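Local coordinates for gamma-glutamyltranspeptidase (Streptomyces lincolnensis, PDB 6J3A), which is a gamma-glutamyltranspeptidase homologue of the LmbA-like group in the Ntn clan, and probably transfers or hydrolyses gamma-glutamyl groups or related substrates, at residues Leu95-Gly100 / Leu460-Leu465; Val80-Thr86 / Leu473-Arg478; Tyr296-Tyr301 / Leu515-Arg520; Leu282-Leu286 / Gln510-Leu515; Leu8-Met14 / Ile600-Ala604. One frame throughout, in Å; residues are numbered along the deposited sequence.

Interaction 1: Leu95-Gly100 / Leu460-Leu465; sequences LDLVPG and LQMTWL
V98 and L465 bury 102 and 96 Å² here, and Q461 adds 65 Å², so the contact is specified best from these three. L95-G100 is a loop without regular structure, extended at L95 and L97-P99. L460-M462 is the end of a 3-10 segment, closed by the bonds T463 N to L460 O (3.2 Å) and T463 OG1 to L460 O (2.7 Å). The CA of V98 lies 4.9 Å from that of Q461, and the CA of L97 lies 5.9 Å from that of L465.

V98 (chi1 t) points toward the other segment. Its CG1 meets Q461 CA and L460 O, each at 3.5 Å, while its CG2 touches L465 CD2 at 3.5 Å and T463 OG1 at 3.6 Å. L465, also directed toward its partner (chi1 m, chi2 t), places CD1 3.4 Å from L97 C and 3.9 Å from L95 CB; its CB lies 3.4 Å from D96 O. At the ring edge of W464, CZ3 meets L97 CD2 at 3.9 Å; the indole NE1 bonds E317.

The CA-to-CB bond of Q461 points sideways (chi1 p, chi2 t). One water joins its NE2 (2.7 Å) to G100 O (2.7 Å), NE2 also bonds T458 O, and OE1 accepts from Y548 N. With no direct hydrogen bond between the segments, the chemistry implies a largely buried joint between the loop after helix 87-92 and the connection from strand 454-455 to strand 486-490, held by apolar fit, with water bridging at one end.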
# COMPACT_ATOMS: atom_id res chain seq x y z
N LEU A 95 -23.46 0.10 -41.78
CA LEU A 95 -22.83 -0.49 -40.61
C LEU A 95 -23.59 -1.75 -40.21
O LEU A 95 -24.82 -1.79 -40.26
CB LEU A 95 -22.80 0.51 -39.45
CG LEU A 95 -21.89 1.75 -39.64
CD1 LEU A 95 -22.16 2.84 -38.60
CD2 LEU A 95 -20.41 1.37 -39.65
N ASP A 96 -22.85 -2.78 -39.82
CA ASP A 96 -23.43 -3.99 -39.24
C ASP A 96 -23.30 -4.01 -37.72
O ASP A 96 -24.17 -4.51 -37.02
CB ASP A 96 -22.79 -5.23 -39.86
CG ASP A 96 -23.35 -5.56 -41.23
OD1 ASP A 96 -23.97 -4.68 -41.88
OD2 ASP A 96 -23.18 -6.72 -41.65
N LEU A 97 -22.18 -3.48 -37.23
CA LEU A 97 -21.93 -3.31 -35.81
C LEU A 97 -21.79 -1.83 -35.53
O LEU A 97 -21.44 -1.04 -36.41
CB LEU A 97 -20.63 -4.01 -35.43
CG LEU A 97 -20.57 -5.51 -35.73
CD1 LEU A 97 -19.14 -6.02 -35.74
CD2 LEU A 97 -21.40 -6.28 -34.72
N VAL A 98 -22.06 -1.44 -34.29
CA VAL A 98 -21.75 -0.09 -33.83
C VAL A 98 -20.22 0.02 -33.77
O VAL A 98 -19.56 -0.89 -33.28
CB VAL A 98 -22.34 0.20 -32.45
CG1 VAL A 98 -21.87 1.55 -31.91
CG2 VAL A 98 -23.86 0.17 -32.51
N PRO A 99 -19.66 1.12 -34.30
CA PRO A 99 -18.20 1.26 -34.28
C PRO A 99 -17.58 1.30 -32.87
O PRO A 99 -18.21 1.79 -31.93
CB PRO A 99 -17.96 2.59 -35.00
CG PRO A 99 -19.18 2.84 -35.81
CD PRO A 99 -20.31 2.19 -35.08
N GLY A 100 -16.35 0.80 -32.76
CA GLY A 100 -15.59 0.88 -31.52
C GLY A 100 -15.17 2.29 -31.15
O GLY A 100 -14.90 2.56 -29.98
N LEU A 460 -22.25 2.81 -26.54
CA LEU A 460 -23.22 2.27 -27.51
C LEU A 460 -22.66 1.14 -28.37
O LEU A 460 -23.42 0.41 -29.00
CB LEU A 460 -23.79 3.37 -28.42
CG LEU A 460 -24.49 4.52 -27.69
CD1 LEU A 460 -25.02 5.55 -28.67
CD2 LEU A 460 -25.63 4.01 -26.84
N GLN A 461 -21.34 0.97 -28.36
CA GLN A 461 -20.71 -0.16 -29.04
C GLN A 461 -21.20 -1.53 -28.60
O GLN A 461 -21.06 -2.50 -29.34
CB GLN A 461 -19.18 -0.08 -28.94
CG GLN A 461 -18.56 -0.63 -27.67
CD GLN A 461 -17.06 -0.52 -27.72
OE1 GLN A 461 -16.38 -1.38 -28.29
NE2 GLN A 461 -16.52 0.54 -27.13
N MET A 462 -21.75 -1.59 -27.39
CA MET A 462 -22.22 -2.84 -26.80
C MET A 462 -23.65 -3.24 -27.18
O MET A 462 -24.05 -4.37 -26.93
CB MET A 462 -22.08 -2.73 -25.28
CG MET A 462 -20.68 -2.29 -24.85
SD MET A 462 -20.29 -2.72 -23.15
CE MET A 462 -18.53 -2.47 -23.19
N THR A 463 -24.40 -2.33 -27.79
CA THR A 463 -25.72 -2.64 -28.32
C THR A 463 -25.61 -3.41 -29.63
O THR A 463 -24.51 -3.59 -30.17
CB THR A 463 -26.51 -1.36 -28.62
OG1 THR A 463 -25.80 -0.59 -29.60
CG2 THR A 463 -26.70 -0.53 -27.37
N TRP A 464 -26.75 -3.84 -30.14
CA TRP A 464 -26.83 -4.51 -31.43
C TRP A 464 -27.60 -3.69 -32.46
O TRP A 464 -28.64 -3.11 -32.16
CB TRP A 464 -27.54 -5.84 -31.26
CG TRP A 464 -26.78 -6.85 -30.48
CD1 TRP A 464 -27.16 -7.42 -29.30
CD2 TRP A 464 -25.52 -7.43 -30.82
NE1 TRP A 464 -26.22 -8.33 -28.89
CE2 TRP A 464 -25.20 -8.36 -29.80
CE3 TRP A 464 -24.63 -7.26 -31.89
CZ2 TRP A 464 -24.02 -9.12 -29.81
CZ3 TRP A 464 -23.45 -8.03 -31.91
CH2 TRP A 464 -23.16 -8.94 -30.87
N LEU A 465 -27.06 -3.68 -33.69
CA LEU A 465 -27.75 -3.10 -34.84
C LEU A 465 -28.71 -4.12 -35.46
O LEU A 465 -28.46 -4.69 -36.53
CB LEU A 465 -26.73 -2.60 -35.87
CG LEU A 465 -25.77 -1.51 -35.39
CD1 LEU A 465 -24.91 -1.04 -36.55
CD2 LEU A 465 -26.49 -0.32 -34.78
O HOH W 1 -14.35 2.14 -27.39

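Interaction 2: Val80-Thr86 / Leu473-Arg478; sequences VAPAGAT and LTPGRR
Two irregular loops run antiparallel here: the CA atoms of V80 and R478 are 4.2 Å apart, those of A83 and P475 4.7 Å, and those of T86 and T474 5.9 Å. Both backbone polar atoms of A81 are satisfied across the gap. Its N donates to R477 O (2.9 Å, 166°), and its O accepts from G476 N (3.1 Å, 162°). R477 O also receives a CA-H...O contact from V80 CA at 3.4 Å, and P82 O a similar one from P475 CA at 3.6 Å.

Each loop also bonds to itself. T474-R477 is a type II turn with R477 N to T474 O at 3.2 Å, and G476 takes its positive phi (76°) at the third position. P82-A85 is a type I turn with A85 N to P82 O at 2.9 Å; the inverse gamma turn centred on A85 adds a weak T86 N to G84 O bond (3.2 Å). L473 (chi1 t, chi2 p), whose CB points toward the other loop, packs against A81 and A85, its CD1 3.9 Å from A81 CB and its CG 3.4 Å from A85 O.

Other polar groups are satisfied outside the pair: A83 N bonds D249, T474 OG1 the preceding S472 O, and R478 forms salt bridges with E258 and D322. T86, the N-cap of helix 87-92, accepts from H89 N through OG1. The pattern is that of two facing reverse turns, a loop-to-loop joint between the connection from strand 73-77 to helix 87-92 and the loop leading to strand 486-490.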
# COMPACT_ATOMS: atom_id res chain seq x y z
N VAL A 80 -27.84 7.08 -21.78
CA VAL A 80 -28.68 6.46 -22.81
C VAL A 80 -28.22 6.80 -24.24
O VAL A 80 -27.42 7.71 -24.45
CB VAL A 80 -30.18 6.84 -22.67
CG1 VAL A 80 -30.76 6.28 -21.38
CG2 VAL A 80 -30.42 8.35 -22.76
N ALA A 81 -28.76 6.05 -25.19
CA ALA A 81 -28.63 6.37 -26.61
C ALA A 81 -29.34 7.69 -26.93
O ALA A 81 -30.36 8.02 -26.30
CB ALA A 81 -29.20 5.25 -27.46
N PRO A 82 -28.79 8.46 -27.90
CA PRO A 82 -29.51 9.69 -28.26
C PRO A 82 -30.84 9.41 -28.97
O PRO A 82 -31.02 8.35 -29.57
CB PRO A 82 -28.53 10.43 -29.18
CG PRO A 82 -27.19 9.82 -28.93
CD PRO A 82 -27.44 8.41 -28.49
N ALA A 83 -31.74 10.39 -28.89
CA ALA A 83 -33.05 10.34 -29.54
C ALA A 83 -33.01 9.91 -31.02
O ALA A 83 -33.92 9.22 -31.49
CB ALA A 83 -33.74 11.69 -29.39
N GLY A 84 -31.95 10.30 -31.74
CA GLY A 84 -31.75 9.91 -33.16
C GLY A 84 -30.92 8.66 -33.45
O GLY A 84 -30.56 8.40 -34.60
N ALA A 85 -30.62 7.88 -32.41
CA ALA A 85 -29.70 6.76 -32.53
C ALA A 85 -30.46 5.48 -32.75
O ALA A 85 -30.56 4.66 -31.84
CB ALA A 85 -28.83 6.66 -31.29
N THR A 86 -30.98 5.31 -33.96
CA THR A 86 -31.81 4.15 -34.28
C THR A 86 -30.99 3.09 -35.00
O THR A 86 -29.97 3.40 -35.62
CB THR A 86 -33.03 4.54 -35.13
OG1 THR A 86 -32.60 5.06 -36.40
CG2 THR A 86 -33.87 5.61 -34.41
N LEU A 473 -30.05 -1.48 -30.15
CA LEU A 473 -29.77 -0.05 -30.03
C LEU A 473 -31.10 0.70 -30.04
O LEU A 473 -31.87 0.58 -31.00
CB LEU A 473 -28.86 0.43 -31.16
CG LEU A 473 -28.64 1.95 -31.24
CD1 LEU A 473 -28.00 2.49 -29.97
CD2 LEU A 473 -27.82 2.32 -32.46
N THR A 474 -31.38 1.43 -28.98
CA THR A 474 -32.70 2.03 -28.80
C THR A 474 -32.60 3.43 -28.20
O THR A 474 -32.00 3.61 -27.14
CB THR A 474 -33.61 1.14 -27.93
OG1 THR A 474 -33.64 -0.20 -28.45
CG2 THR A 474 -35.03 1.67 -27.91
N PRO A 475 -33.19 4.44 -28.88
CA PRO A 475 -33.25 5.81 -28.33
C PRO A 475 -33.81 5.87 -26.91
O PRO A 475 -34.82 5.23 -26.64
CB PRO A 475 -34.20 6.52 -29.29
CG PRO A 475 -34.09 5.78 -30.57
CD PRO A 475 -33.78 4.35 -30.23
N GLY A 476 -33.13 6.59 -26.03
CA GLY A 476 -33.57 6.77 -24.63
C GLY A 476 -33.32 5.58 -23.72
O GLY A 476 -33.84 5.54 -22.60
N ARG A 477 -32.52 4.63 -24.18
CA ARG A 477 -32.23 3.40 -23.46
C ARG A 477 -30.74 3.20 -23.26
O ARG A 477 -29.94 3.57 -24.12
CB ARG A 477 -32.80 2.22 -24.25
CG ARG A 477 -34.16 1.77 -23.77
CD ARG A 477 -35.12 2.89 -23.46
NE ARG A 477 -36.49 2.41 -23.55
CZ ARG A 477 -37.36 2.30 -22.55
NH1 ARG A 477 -38.57 1.82 -22.83
NH2 ARG A 477 -37.07 2.63 -21.28
N ARG A 478 -30.37 2.61 -22.12
CA ARG A 478 -28.97 2.35 -21.83
C ARG A 478 -28.48 1.19 -22.66
O ARG A 478 -29.20 0.23 -22.86
CB ARG A 478 -28.72 1.95 -20.38
CG ARG A 478 -29.10 2.99 -19.34
CD ARG A 478 -30.45 2.66 -18.77
NE ARG A 478 -30.50 2.71 -17.33
CZ ARG A 478 -31.38 2.04 -16.58
NH1 ARG A 478 -31.33 2.16 -15.26
NH2 ARG A 478 -32.30 1.23 -17.10

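Interaction 3: Tyr296-Tyr301 / Leu515-Arg520; sequences YGSADY and LAVALR
This is a small contact between two helix ends, part apolar and part polar, toward the periphery of the chain: the turn leading into helix 299-319 meets the C-terminal end of helix 506-519. Only 268 Å² is buried, Y296 giving 94 Å² of it and Y301 51 Å². The nearest CA pair, Y296 and L519, stands 7.0 Å apart, so long side chains span the gap.

S298 is the N-cap of its helix, OG accepting a weak bond from Y301 N (3.3 Å). Y296 and Y301 thus flank the cap, and both are t at chi1 (168° and 174°) with CB directed toward the other helix. L519 (chi1 m, chi2 t) touches both rings, its CD1 4.0 Å from Y296 CD1 and 3.8 Å from Y301 CE1. Deeper, Y301 OH packs 3.4 Å from L515 CB, while Y296 CE1 lies 3.8 Å from A516 CB.

At R520, the first residue to leave helical phi/psi, the helix ends; the CB of R520 points sideways, but the end of the side chain reaches Y296: NH1 donates to Y296 OH (3.1 Å, 161°), the hydroxyl lying at the edge of the guanidinium. NE of R520 makes a salt bridge with D528, so one arginine links the tyrosine to the following loop.

Around the contact, A516 and R520 also touch A532 of helix 529-534, L515 packs on W265 of strand 256-265, and D300 pairs with R574, just after helix 565-573.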
# COMPACT_ATOMS: atom_id res chain seq x y z
N TYR A 296 -12.29 -25.95 -2.40
CA TYR A 296 -11.83 -24.64 -2.86
C TYR A 296 -10.47 -24.74 -3.57
O TYR A 296 -9.55 -25.41 -3.09
CB TYR A 296 -11.76 -23.64 -1.70
CG TYR A 296 -11.02 -22.37 -2.07
CD1 TYR A 296 -11.66 -21.35 -2.77
CD2 TYR A 296 -9.67 -22.21 -1.75
CE1 TYR A 296 -10.98 -20.19 -3.12
CE2 TYR A 296 -8.98 -21.06 -2.10
CZ TYR A 296 -9.63 -20.05 -2.78
OH TYR A 296 -8.92 -18.91 -3.12
N GLY A 297 -10.35 -24.08 -4.72
CA GLY A 297 -9.12 -24.06 -5.50
C GLY A 297 -8.78 -25.31 -6.29
O GLY A 297 -7.74 -25.35 -6.97
N SER A 298 -9.64 -26.32 -6.24
CA SER A 298 -9.38 -27.59 -6.93
C SER A 298 -9.79 -27.49 -8.39
O SER A 298 -10.45 -26.54 -8.80
CB SER A 298 -10.11 -28.73 -6.22
OG SER A 298 -11.51 -28.61 -6.36
N ALA A 299 -9.37 -28.48 -9.17
CA ALA A 299 -9.72 -28.57 -10.59
C ALA A 299 -11.25 -28.59 -10.77
O ALA A 299 -11.80 -27.77 -11.51
CB ALA A 299 -9.08 -29.82 -11.20
N ASP A 300 -11.91 -29.51 -10.06
CA ASP A 300 -13.38 -29.63 -10.05
C ASP A 300 -14.08 -28.30 -9.70
O ASP A 300 -15.12 -27.98 -10.28
CB ASP A 300 -13.85 -30.71 -9.05
CG ASP A 300 -13.37 -32.13 -9.43
OD1 ASP A 300 -13.01 -32.35 -10.60
OD2 ASP A 300 -13.35 -33.01 -8.54
N TYR A 301 -13.51 -27.54 -8.77
CA TYR A 301 -14.02 -26.21 -8.38
C TYR A 301 -13.94 -25.20 -9.52
O TYR A 301 -14.88 -24.48 -9.77
CB TYR A 301 -13.21 -25.70 -7.18
CG TYR A 301 -13.48 -24.27 -6.70
CD1 TYR A 301 -14.53 -23.99 -5.83
CD2 TYR A 301 -12.64 -23.22 -7.07
CE1 TYR A 301 -14.75 -22.70 -5.36
CE2 TYR A 301 -12.86 -21.93 -6.60
CZ TYR A 301 -13.91 -21.67 -5.75
OH TYR A 301 -14.12 -20.39 -5.29
N LEU A 515 -16.31 -15.61 -3.81
CA LEU A 515 -16.29 -16.99 -3.30
C LEU A 515 -15.03 -17.28 -2.46
O LEU A 515 -15.10 -17.90 -1.39
CB LEU A 515 -16.43 -18.03 -4.42
CG LEU A 515 -17.78 -18.10 -5.14
CD1 LEU A 515 -17.75 -19.16 -6.23
CD2 LEU A 515 -18.93 -18.37 -4.20
N ALA A 516 -13.89 -16.82 -2.95
CA ALA A 516 -12.66 -16.97 -2.17
C ALA A 516 -12.81 -16.29 -0.81
O ALA A 516 -12.48 -16.90 0.21
CB ALA A 516 -11.48 -16.43 -2.93
N VAL A 517 -13.33 -15.06 -0.77
CA VAL A 517 -13.54 -14.37 0.51
C VAL A 517 -14.40 -15.20 1.47
O VAL A 517 -14.10 -15.30 2.65
CB VAL A 517 -14.20 -12.98 0.33
CG1 VAL A 517 -14.52 -12.36 1.69
CG2 VAL A 517 -13.31 -12.04 -0.47
N ALA A 518 -15.47 -15.79 0.95
CA ALA A 518 -16.40 -16.56 1.77
C ALA A 518 -15.86 -17.94 2.14
O ALA A 518 -16.25 -18.47 3.18
CB ALA A 518 -17.71 -16.71 1.03
N LEU A 519 -15.00 -18.51 1.30
CA LEU A 519 -14.45 -19.86 1.52
C LEU A 519 -13.09 -19.90 2.17
O LEU A 519 -12.76 -20.91 2.79
CB LEU A 519 -14.40 -20.63 0.20
CG LEU A 519 -15.74 -20.92 -0.48
CD1 LEU A 519 -15.52 -21.78 -1.72
CD2 LEU A 519 -16.75 -21.59 0.45
N ARG A 520 -12.29 -18.85 2.05
CA ARG A 520 -10.95 -18.84 2.64
C ARG A 520 -11.00 -18.57 4.14
O ARG A 520 -11.85 -17.84 4.63
CB ARG A 520 -10.05 -17.80 1.96
CG ARG A 520 -9.63 -18.16 0.54
CD ARG A 520 -8.91 -17.01 -0.13
NE ARG A 520 -7.53 -16.89 0.35
CZ ARG A 520 -6.47 -17.48 -0.19
NH1 ARG A 520 -6.57 -18.25 -1.28
NH2 ARG A 520 -5.27 -17.29 0.36

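Interaction 4: Leu282-Leu286 / Gln510-Leu515; sequences LLQQL and QLHFFL
Both segments are fully helical, L282-L286 in helix 280-288 and Q510-L515 in helix 506-519. Their axes come within 10.5 Å, with 53° between the N-to-C directions and a signed crossing angle of -53°. The CA atoms of L282 and L511 are closest, 6.0 Å apart. Residues four apart line up on each side, L282 with L286 and L511 with L515, consistent with ridges-into-grooves packing in the class where both ridges have i to i+4 spacing.

L511 is the centre, burying 90 Å² with chi1 t and chi2 off-well at 93°. Its CD1 lies 4.1 Å from L282 CD2 and 4.0 Å from L286 CD2, while its CD2 approaches Q285 OE1 at 3.4 Å. L286 (chi1 m, chi2 t) also brings CD2 to L515 CD2 (4.0 Å) and to F514 CE2 (4.3 Å). At the other end, L282 CD1 meets Q510 CB at 3.7 Å.

F514 also stacks edge-to-face on W268, and L286 and F514 both touch V270 of strand 268-272. Every touching residue is buried. No hydrogen bond joins the two segments themselves, where leucine packing dominates, but Q285 NE2, besides bonding V281 O, also bonds D507 O one turn before L511 on helix 506-519, adding a polar tie between the helices.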
# COMPACT_ATOMS: atom_id res chain seq x y z
N LEU A 282 -23.33 -12.25 -12.24
CA LEU A 282 -22.68 -12.75 -11.02
C LEU A 282 -23.70 -13.51 -10.17
O LEU A 282 -23.45 -14.64 -9.74
CB LEU A 282 -22.07 -11.59 -10.20
CG LEU A 282 -21.04 -11.97 -9.11
CD1 LEU A 282 -20.04 -10.85 -8.85
CD2 LEU A 282 -21.69 -12.41 -7.79
N LEU A 283 -24.85 -12.88 -9.96
CA LEU A 283 -25.95 -13.46 -9.20
C LEU A 283 -26.42 -14.79 -9.84
O LEU A 283 -26.65 -15.77 -9.14
CB LEU A 283 -27.10 -12.46 -9.05
CG LEU A 283 -26.80 -11.04 -8.52
CD1 LEU A 283 -28.04 -10.15 -8.41
CD2 LEU A 283 -26.15 -11.12 -7.16
N GLN A 284 -26.52 -14.83 -11.17
CA GLN A 284 -26.89 -16.06 -11.89
C GLN A 284 -25.87 -17.18 -11.69
O GLN A 284 -26.24 -18.35 -11.60
CB GLN A 284 -27.09 -15.81 -13.39
CG GLN A 284 -28.43 -15.17 -13.72
CD GLN A 284 -28.89 -15.41 -15.14
OE1 GLN A 284 -29.18 -14.47 -15.87
NE2 GLN A 284 -28.96 -16.69 -15.54
N GLN A 285 -24.60 -16.81 -11.62
CA GLN A 285 -23.55 -17.77 -11.34
C GLN A 285 -23.67 -18.40 -9.94
O GLN A 285 -23.38 -19.59 -9.77
CB GLN A 285 -22.18 -17.14 -11.53
CG GLN A 285 -21.81 -16.95 -13.00
CD GLN A 285 -20.55 -16.14 -13.18
OE1 GLN A 285 -19.45 -16.68 -13.17
NE2 GLN A 285 -20.69 -14.83 -13.34
N LEU A 286 -24.11 -17.59 -8.98
CA LEU A 286 -24.32 -18.03 -7.60
C LEU A 286 -25.52 -18.94 -7.48
O LEU A 286 -25.47 -19.97 -6.79
CB LEU A 286 -24.53 -16.82 -6.68
CG LEU A 286 -23.34 -15.94 -6.37
CD1 LEU A 286 -23.79 -14.70 -5.61
CD2 LEU A 286 -22.31 -16.70 -5.55
N GLN A 510 -14.75 -11.09 -10.15
CA GLN A 510 -15.45 -10.79 -8.91
C GLN A 510 -16.11 -12.02 -8.30
O GLN A 510 -16.07 -12.19 -7.08
CB GLN A 510 -16.50 -9.70 -9.11
CG GLN A 510 -15.94 -8.31 -9.06
CD GLN A 510 -16.95 -7.26 -9.46
OE1 GLN A 510 -17.26 -7.09 -10.66
NE2 GLN A 510 -17.47 -6.54 -8.47
N LEU A 511 -16.73 -12.86 -9.13
CA LEU A 511 -17.30 -14.12 -8.64
C LEU A 511 -16.22 -14.97 -7.97
O LEU A 511 -16.43 -15.48 -6.88
CB LEU A 511 -17.97 -14.95 -9.73
CG LEU A 511 -18.56 -16.23 -9.11
CD1 LEU A 511 -20.01 -16.03 -8.70
CD2 LEU A 511 -18.39 -17.45 -10.00
N HIS A 512 -15.07 -15.10 -8.63
CA HIS A 512 -13.99 -15.92 -8.07
C HIS A 512 -13.53 -15.30 -6.74
O HIS A 512 -13.43 -16.00 -5.72
CB HIS A 512 -12.82 -16.08 -9.05
CG HIS A 512 -13.25 -16.42 -10.45
ND1 HIS A 512 -14.41 -17.11 -10.71
CD2 HIS A 512 -12.70 -16.14 -11.65
CE1 HIS A 512 -14.55 -17.25 -12.02
NE2 HIS A 512 -13.53 -16.67 -12.61
N PHE A 513 -13.31 -13.99 -6.75
CA PHE A 513 -12.93 -13.25 -5.55
C PHE A 513 -13.91 -13.43 -4.39
O PHE A 513 -13.51 -13.85 -3.31
CB PHE A 513 -12.83 -11.77 -5.90
CG PHE A 513 -12.73 -10.87 -4.72
CD1 PHE A 513 -11.56 -10.80 -3.99
CD2 PHE A 513 -13.80 -10.08 -4.34
CE1 PHE A 513 -11.45 -9.95 -2.90
CE2 PHE A 513 -13.71 -9.23 -3.26
CZ PHE A 513 -12.53 -9.17 -2.54
N PHE A 514 -15.18 -13.10 -4.63
CA PHE A 514 -16.21 -13.18 -3.60
C PHE A 514 -16.33 -14.57 -2.98
O PHE A 514 -16.49 -14.69 -1.77
CB PHE A 514 -17.57 -12.76 -4.13
CG PHE A 514 -18.70 -13.05 -3.19
CD1 PHE A 514 -19.08 -12.12 -2.22
CD2 PHE A 514 -19.40 -14.26 -3.27
CE1 PHE A 514 -20.12 -12.39 -1.36
CE2 PHE A 514 -20.44 -14.53 -2.41
CZ PHE A 514 -20.81 -13.59 -1.45
N LEU A 515 -16.31 -15.61 -3.81
CA LEU A 515 -16.29 -16.99 -3.30
C LEU A 515 -15.03 -17.28 -2.46
O LEU A 515 -15.10 -17.90 -1.39
CB LEU A 515 -16.43 -18.03 -4.42
CG LEU A 515 -17.78 -18.10 -5.14
CD1 LEU A 515 -17.75 -19.16 -6.23
CD2 LEU A 515 -18.93 -18.37 -4.20

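Interaction 5: Leu8-Met14 / Ile600-Ala604; sequences LQGTFGM and ILSAA
Strand 8-10, an outermost strand of the sheet within this chain, pairs antiparallel with strand 601-605. The axes of 8-10 and 601-604 approach to 4.6 Å, with 162° between their N-to-C directions. L8 with A603 and G10 with L601 are hydrogen-bonded pairs (CA-CA 5.1 Å each), and Q9 with S602 is the non-hydrogen-bonded pair between them (4.4 Å). The bonds are L601 N to G10 O (2.8 Å), G10 N to L601 O (2.8 Å), A603 N to L8 O (3.1 Å) and a weaker L8 N to A603 O (2.8 Å, 126°).

After G10 the chain turns back, and M14 (chi1 m, chi2 m) lies over the L8, L601 and A603 face, with SD 3.7 Å from A603 CB and CG 3.8 Å from L601 CB. A CB on G10 would clash with M14 CE. F12 and G13 form a classic bulge opposite R617. Q9 O accepts from W20 NE1 of the second subunit. Strand 8-10 thus edges the subunit interface, while M14 packs between layers, as in the stacked sheets of the Ntn-hydrolase sandwich.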
# COMPACT_ATOMS: atom_id res chain seq x y z
N LEU A 8 -5.24 -4.43 5.09
CA LEU A 8 -5.19 -3.33 6.07
C LEU A 8 -6.37 -3.42 7.03
O LEU A 8 -7.44 -3.82 6.63
CB LEU A 8 -5.21 -1.96 5.39
CG LEU A 8 -4.21 -1.63 4.27
CD1 LEU A 8 -4.32 -0.16 3.90
CD2 LEU A 8 -2.80 -1.99 4.65
N GLN A 9 -6.13 -3.07 8.29
CA GLN A 9 -7.15 -3.07 9.34
C GLN A 9 -7.09 -1.76 10.11
O GLN A 9 -6.00 -1.29 10.42
CB GLN A 9 -6.90 -4.22 10.29
CG GLN A 9 -7.36 -5.55 9.75
CD GLN A 9 -7.01 -6.69 10.67
OE1 GLN A 9 -5.87 -6.80 11.14
NE2 GLN A 9 -7.97 -7.56 10.93
N GLY A 10 -8.24 -1.20 10.45
CA GLY A 10 -8.28 0.13 11.06
C GLY A 10 -9.64 0.52 11.59
O GLY A 10 -10.55 -0.31 11.63
N THR A 11 -9.76 1.77 12.02
CA THR A 11 -10.98 2.29 12.67
C THR A 11 -11.40 3.71 12.26
O THR A 11 -12.29 4.29 12.88
CB THR A 11 -10.80 2.31 14.20
OG1 THR A 11 -9.64 3.09 14.53
CG2 THR A 11 -10.63 0.92 14.74
N PHE A 12 -10.75 4.25 11.24
CA PHE A 12 -11.03 5.60 10.78
C PHE A 12 -11.59 5.64 9.35
O PHE A 12 -12.51 6.39 9.08
CB PHE A 12 -9.80 6.50 10.89
CG PHE A 12 -10.06 7.89 10.41
CD1 PHE A 12 -10.78 8.79 11.19
CD2 PHE A 12 -9.68 8.29 9.12
CE1 PHE A 12 -11.06 10.07 10.73
CE2 PHE A 12 -9.96 9.56 8.66
CZ PHE A 12 -10.66 10.46 9.46
N GLY A 13 -11.00 4.87 8.45
CA GLY A 13 -11.47 4.84 7.07
C GLY A 13 -10.62 3.95 6.19
O GLY A 13 -9.46 3.71 6.51
N MET A 14 -11.19 3.47 5.10
CA MET A 14 -10.46 2.61 4.15
C MET A 14 -10.84 2.92 2.72
O MET A 14 -12.02 3.14 2.42
CB MET A 14 -10.72 1.12 4.43
CG MET A 14 -10.06 0.57 5.69
SD MET A 14 -8.26 0.46 5.60
CE MET A 14 -7.88 0.20 7.33
N ILE A 600 -14.49 -2.80 12.99
CA ILE A 600 -13.16 -2.67 12.39
C ILE A 600 -13.29 -2.65 10.88
O ILE A 600 -13.95 -3.51 10.30
CB ILE A 600 -12.22 -3.83 12.83
CG1 ILE A 600 -11.77 -3.61 14.28
CG2 ILE A 600 -10.98 -3.95 11.93
CD1 ILE A 600 -11.17 -4.83 14.95
N LEU A 601 -12.62 -1.68 10.26
CA LEU A 601 -12.61 -1.48 8.81
C LEU A 601 -11.39 -2.15 8.22
O LEU A 601 -10.31 -2.09 8.81
CB LEU A 601 -12.56 0.01 8.52
CG LEU A 601 -13.59 0.85 9.28
CD1 LEU A 601 -13.48 2.31 8.92
CD2 LEU A 601 -14.99 0.35 8.99
N SER A 602 -11.54 -2.76 7.05
CA SER A 602 -10.39 -3.35 6.36
C SER A 602 -10.35 -3.00 4.87
O SER A 602 -11.28 -2.38 4.35
CB SER A 602 -10.30 -4.86 6.62
OG SER A 602 -11.51 -5.52 6.32
N ALA A 603 -9.25 -3.33 4.20
CA ALA A 603 -9.06 -3.04 2.78
C ALA A 603 -7.95 -3.86 2.19
O ALA A 603 -6.97 -4.17 2.86
CB ALA A 603 -8.75 -1.58 2.57
N ALA A 604 -8.12 -4.22 0.93
CA ALA A 604 -7.10 -4.88 0.14
C ALA A 604 -7.12 -4.30 -1.27
O ALA A 604 -8.03 -3.55 -1.63
CB ALA A 604 -7.31 -6.38 0.12

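In the fold
Interactions 1 and 2 adjoin, centres 12 Å apart: W464 O lies 2.9 Å from L473 N, a probable hydrogen bond, and L465 CD2 packs 3.7 Å from L473 CD2. Together they join loops around helix 87-92, interaction 1 buried and apolar, interaction 2 partly exposed and backbone-bonded. Interactions 3 and 4 share L515 and helix 506-519, their centres 11 Å apart; interaction 4, 16 Å from the chain centre, is buried leucine packing, whereas interaction 3, at 24 Å, adds an arginine-tyrosine bond. Interaction 5, about 42 Å between centres from interactions 1 and 2, is buried like 1 and 4 but relies on strand pairing, and alone of the five it touches the second subunit.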